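Local coordinates for protein putative glucoamylase (Bacteroides uniformis, PDB 4GL3) that is a putative glucoamylase of the six-hairpin clan, probably a glycoside hydrolase that acts on carbohydrate chains, at residues 300-312 with 363-377. Sequence-based numbering, arbitrary orientation.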
# COMPACT_ATOMS: atom_id res chain seq x y z
N CYS A 300 13.81 -12.45 13.03
CA CYS A 300 12.59 -11.91 13.56
C CYS A 300 12.73 -10.39 13.68
O CYS A 300 13.16 -9.86 14.72
CB CYS A 300 12.34 -12.57 14.90
SG CYS A 300 10.73 -12.22 15.56
N TRP A 301 12.41 -9.71 12.58
CA TRP A 301 12.51 -8.26 12.45
C TRP A 301 11.36 -7.73 11.64
O TRP A 301 10.70 -8.49 10.92
CB TRP A 301 13.82 -7.85 11.78
CG TRP A 301 14.01 -8.33 10.36
CD1 TRP A 301 14.49 -9.55 9.97
CD2 TRP A 301 13.76 -7.60 9.14
NE1 TRP A 301 14.55 -9.62 8.59
CE2 TRP A 301 14.10 -8.45 8.06
CE3 TRP A 301 13.27 -6.33 8.85
CZ2 TRP A 301 13.99 -8.06 6.74
CZ3 TRP A 301 13.13 -5.95 7.54
CH2 TRP A 301 13.49 -6.81 6.50
N GLY A 302 11.14 -6.42 11.77
CA GLY A 302 10.17 -5.69 10.95
C GLY A 302 9.16 -5.00 11.84
O GLY A 302 8.25 -5.64 12.37
N LEU A 303 9.31 -3.68 11.96
CA LEU A 303 8.38 -2.83 12.73
C LEU A 303 7.58 -1.88 11.81
O LEU A 303 8.15 -1.11 11.02
CB LEU A 303 9.16 -2.01 13.76
CG LEU A 303 9.99 -2.77 14.80
CD1 LEU A 303 10.81 -1.80 15.63
CD2 LEU A 303 9.10 -3.66 15.66
N THR A 304 6.25 -1.97 11.92
CA THR A 304 5.34 -1.11 11.19
C THR A 304 3.98 -1.03 11.94
O THR A 304 3.76 -1.74 12.94
CB THR A 304 5.16 -1.62 9.77
OG1 THR A 304 4.54 -0.62 8.97
CG2 THR A 304 4.30 -2.93 9.71
N ALA A 305 3.09 -0.18 11.46
CA ALA A 305 1.74 -0.03 12.01
C ALA A 305 0.96 -1.34 11.91
O ALA A 305 0.90 -1.96 10.83
CB ALA A 305 0.95 1.11 11.32
N SER A 306 0.32 -1.72 13.00
CA SER A 306 -0.50 -2.92 13.02
C SER A 306 -1.27 -3.05 14.33
O SER A 306 -1.05 -2.27 15.26
CB SER A 306 0.43 -4.13 12.85
OG SER A 306 1.21 -4.34 14.00
N ASP A 307 -2.07 -4.11 14.43
CA ASP A 307 -2.61 -4.53 15.72
C ASP A 307 -1.46 -4.87 16.68
O ASP A 307 -0.31 -5.12 16.26
CB ASP A 307 -3.55 -5.74 15.56
CG ASP A 307 -4.93 -5.37 14.99
OD1 ASP A 307 -5.24 -4.17 14.79
OD2 ASP A 307 -5.72 -6.32 14.77
N GLY A 308 -1.79 -4.86 17.97
CA GLY A 308 -0.84 -5.08 19.02
C GLY A 308 -1.52 -5.60 20.26
O GLY A 308 -2.72 -5.46 20.42
N ASP A 309 -0.75 -6.20 21.15
CA ASP A 309 -1.30 -6.73 22.38
C ASP A 309 -1.98 -5.67 23.25
O ASP A 309 -2.88 -5.99 24.00
CB ASP A 309 -0.25 -7.50 23.18
CG ASP A 309 1.01 -6.67 23.47
OD1 ASP A 309 1.68 -6.21 22.51
OD2 ASP A 309 1.35 -6.52 24.65
N LYS A 310 -1.59 -4.41 23.13
CA LYS A 310 -2.22 -3.32 23.89
C LYS A 310 -3.10 -2.46 22.99
O LYS A 310 -3.61 -1.44 23.42
CB LYS A 310 -1.13 -2.43 24.49
CG LYS A 310 -0.13 -3.13 25.43
CD LYS A 310 -0.80 -3.70 26.67
CE LYS A 310 0.07 -3.51 27.91
NZ LYS A 310 -0.10 -4.60 28.91
N GLY A 311 -3.26 -2.84 21.74
CA GLY A 311 -4.04 -2.05 20.80
C GLY A 311 -3.21 -1.67 19.58
O GLY A 311 -2.00 -1.92 19.53
N TYR A 312 -3.88 -1.04 18.60
CA TYR A 312 -3.27 -0.69 17.33
C TYR A 312 -2.31 0.45 17.56
O TYR A 312 -2.58 1.33 18.34
CB TYR A 312 -4.34 -0.34 16.30
CG TYR A 312 -3.84 -0.09 14.90
CD1 TYR A 312 -3.35 1.16 14.52
CD2 TYR A 312 -3.90 -1.09 13.92
CE1 TYR A 312 -2.88 1.37 13.24
CE2 TYR A 312 -3.44 -0.88 12.64
CZ TYR A 312 -2.93 0.35 12.29
OH TYR A 312 -2.50 0.56 10.98
N ASP A 363 -1.75 -10.81 11.74
CA ASP A 363 -1.29 -9.44 11.57
C ASP A 363 0.00 -9.07 12.27
O ASP A 363 0.76 -8.25 11.75
CB ASP A 363 -2.35 -8.47 12.06
CG ASP A 363 -2.12 -7.08 11.53
OD1 ASP A 363 -1.93 -6.92 10.28
OD2 ASP A 363 -2.19 -6.14 12.34
N ALA A 364 0.22 -9.64 13.45
CA ALA A 364 1.32 -9.23 14.32
C ALA A 364 1.43 -10.20 15.49
O ALA A 364 0.50 -11.00 15.77
CB ALA A 364 1.12 -7.79 14.85
N PHE A 365 2.55 -10.11 16.17
CA PHE A 365 2.80 -10.92 17.36
C PHE A 365 3.79 -10.22 18.29
O PHE A 365 4.56 -9.33 17.88
CB PHE A 365 3.31 -12.36 17.03
CG PHE A 365 4.65 -12.38 16.32
CD1 PHE A 365 4.73 -12.22 14.94
CD2 PHE A 365 5.83 -12.55 17.05
CE1 PHE A 365 5.97 -12.25 14.30
CE2 PHE A 365 7.05 -12.54 16.41
CZ PHE A 365 7.13 -12.38 15.04
N ASN A 366 3.74 -10.64 19.54
CA ASN A 366 4.61 -10.13 20.60
C ASN A 366 5.10 -11.32 21.42
O ASN A 366 4.37 -11.82 22.28
CB ASN A 366 3.86 -9.14 21.49
CG ASN A 366 4.74 -8.55 22.59
OD1 ASN A 366 5.64 -9.20 23.14
ND2 ASN A 366 4.47 -7.28 22.93
N LEU A 367 6.31 -11.80 21.14
CA LEU A 367 6.82 -12.97 21.85
C LEU A 367 7.07 -12.70 23.35
O LEU A 367 6.96 -13.62 24.16
CB LEU A 367 8.09 -13.51 21.18
CG LEU A 367 7.93 -14.09 19.78
CD1 LEU A 367 9.23 -14.71 19.31
CD2 LEU A 367 6.79 -15.10 19.73
N THR A 368 7.36 -11.44 23.72
CA THR A 368 7.57 -11.09 25.13
C THR A 368 6.28 -11.29 25.91
O THR A 368 6.34 -11.79 27.02
CB THR A 368 8.07 -9.63 25.35
OG1 THR A 368 9.18 -9.34 24.48
CG2 THR A 368 8.51 -9.40 26.82
N GLU A 369 5.13 -10.88 25.37
CA GLU A 369 3.84 -11.06 26.08
C GLU A 369 3.11 -12.34 25.66
O GLU A 369 1.97 -12.55 26.04
CB GLU A 369 2.90 -9.87 25.85
CG GLU A 369 3.51 -8.49 26.06
CD GLU A 369 4.00 -8.25 27.47
OE1 GLU A 369 3.45 -8.85 28.41
OE2 GLU A 369 4.94 -7.44 27.65
N ASN A 370 3.76 -13.16 24.85
CA ASN A 370 3.20 -14.39 24.30
C ASN A 370 1.87 -14.17 23.57
O ASN A 370 0.94 -14.93 23.74
CB ASN A 370 3.08 -15.46 25.41
CG ASN A 370 2.80 -16.84 24.86
OD1 ASN A 370 3.19 -17.19 23.74
ND2 ASN A 370 2.12 -17.64 25.64
N TRP A 371 1.80 -13.14 22.75
CA TRP A 371 0.57 -12.75 22.08
C TRP A 371 0.71 -12.87 20.57
O TRP A 371 1.71 -12.46 19.98
CB TRP A 371 0.21 -11.32 22.50
CG TRP A 371 -0.93 -10.73 21.76
CD1 TRP A 371 -2.25 -10.84 22.08
CD2 TRP A 371 -0.87 -9.93 20.57
NE1 TRP A 371 -3.01 -10.16 21.16
CE2 TRP A 371 -2.19 -9.58 20.23
CE3 TRP A 371 0.18 -9.45 19.77
CZ2 TRP A 371 -2.50 -8.83 19.10
CZ3 TRP A 371 -0.13 -8.68 18.66
CH2 TRP A 371 -1.47 -8.36 18.33
N PHE A 372 -0.32 -13.43 19.95
CA PHE A 372 -0.42 -13.49 18.49
C PHE A 372 -1.78 -12.90 18.11
O PHE A 372 -2.80 -13.28 18.68
CB PHE A 372 -0.31 -14.95 18.04
CG PHE A 372 1.07 -15.53 18.24
CD1 PHE A 372 1.47 -15.96 19.47
CD2 PHE A 372 1.99 -15.56 17.19
CE1 PHE A 372 2.75 -16.45 19.67
CE2 PHE A 372 3.28 -16.03 17.37
CZ PHE A 372 3.65 -16.47 18.61
N ALA A 373 -1.76 -11.94 17.19
CA ALA A 373 -2.95 -11.26 16.71
C ALA A 373 -4.00 -12.31 16.27
O ALA A 373 -3.64 -13.30 15.64
CB ALA A 373 -2.60 -10.37 15.55
N PRO A 374 -5.28 -12.07 16.56
CA PRO A 374 -6.28 -12.93 16.00
C PRO A 374 -6.71 -12.45 14.61
O PRO A 374 -7.56 -13.07 14.01
CB PRO A 374 -7.45 -12.79 17.01
CG PRO A 374 -7.37 -11.34 17.40
CD PRO A 374 -5.88 -11.03 17.44
N SER A 375 -6.14 -11.37 14.08
CA SER A 375 -6.71 -10.69 12.97
C SER A 375 -5.83 -10.78 11.72
O SER A 375 -4.64 -11.09 11.76
CB SER A 375 -6.81 -9.19 13.33
OG SER A 375 -5.55 -8.77 13.79
N TYR A 376 -6.47 -10.47 10.62
CA TYR A 376 -5.85 -10.09 9.35
C TYR A 376 -6.43 -8.74 8.91
O TYR A 376 -7.64 -8.50 9.05
CB TYR A 376 -6.21 -11.11 8.27
CG TYR A 376 -5.87 -12.51 8.60
CD1 TYR A 376 -6.75 -13.31 9.29
CD2 TYR A 376 -4.63 -13.04 8.23
CE1 TYR A 376 -6.42 -14.63 9.59
CE2 TYR A 376 -4.29 -14.33 8.54
CZ TYR A 376 -5.18 -15.12 9.22
OH TYR A 376 -4.82 -16.43 9.52
N LEU A 377 -5.58 -7.88 8.36
CA LEU A 377 -5.96 -6.56 7.86
C LEU A 377 -5.66 -6.45 6.37
O LEU A 377 -4.56 -6.83 5.93
CB LEU A 377 -5.19 -5.47 8.61
CG LEU A 377 -5.71 -4.99 9.96
CD1 LEU A 377 -5.91 -6.13 10.94
CD2 LEU A 377 -4.74 -3.92 10.55
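The type I turn 308-311 lies against the hairpin 365-366/371-372, with D307 and A364, and likewise D309 and W371, nearest each other (CA to CA 6.3 Å); the hairpin closes through a G1 beta bulge of N370 and W371 facing N366. One backbone-to-side-chain bond spans the junction: D307 N meets D363 OD2 at 2.9 Å, nearly along the carboxylate C-O axis. The D307 carboxylate, set at 78° to that of D363, takes the S375 hydroxyl on OD2 (OG to OD2, 2.6 Å), and R44 adds a salt bridge to the same oxygen, probably easing the closeness of two acids. The W371 indole presents one face to the turn. W371 CH2 touches G308 C at 3.4 Å, and D309 CA sits 3.8 Å from the centroid of the W371 five-membered ring, over its face, in a CH-pi contact. With CG between its backbone N and carbonyl carbon (chi1 55°), D309 reaches past the indole to N366, whose ND2 donates to OD1 (3.0 Å) from above the carboxylate plane. N366 OD1 accepts from E369 N in an Asx motif within the loop between the strands. A type I turn thus packs on a tryptophan face of a G1-bulge beta hairpin, within the putative glucoamylase family region.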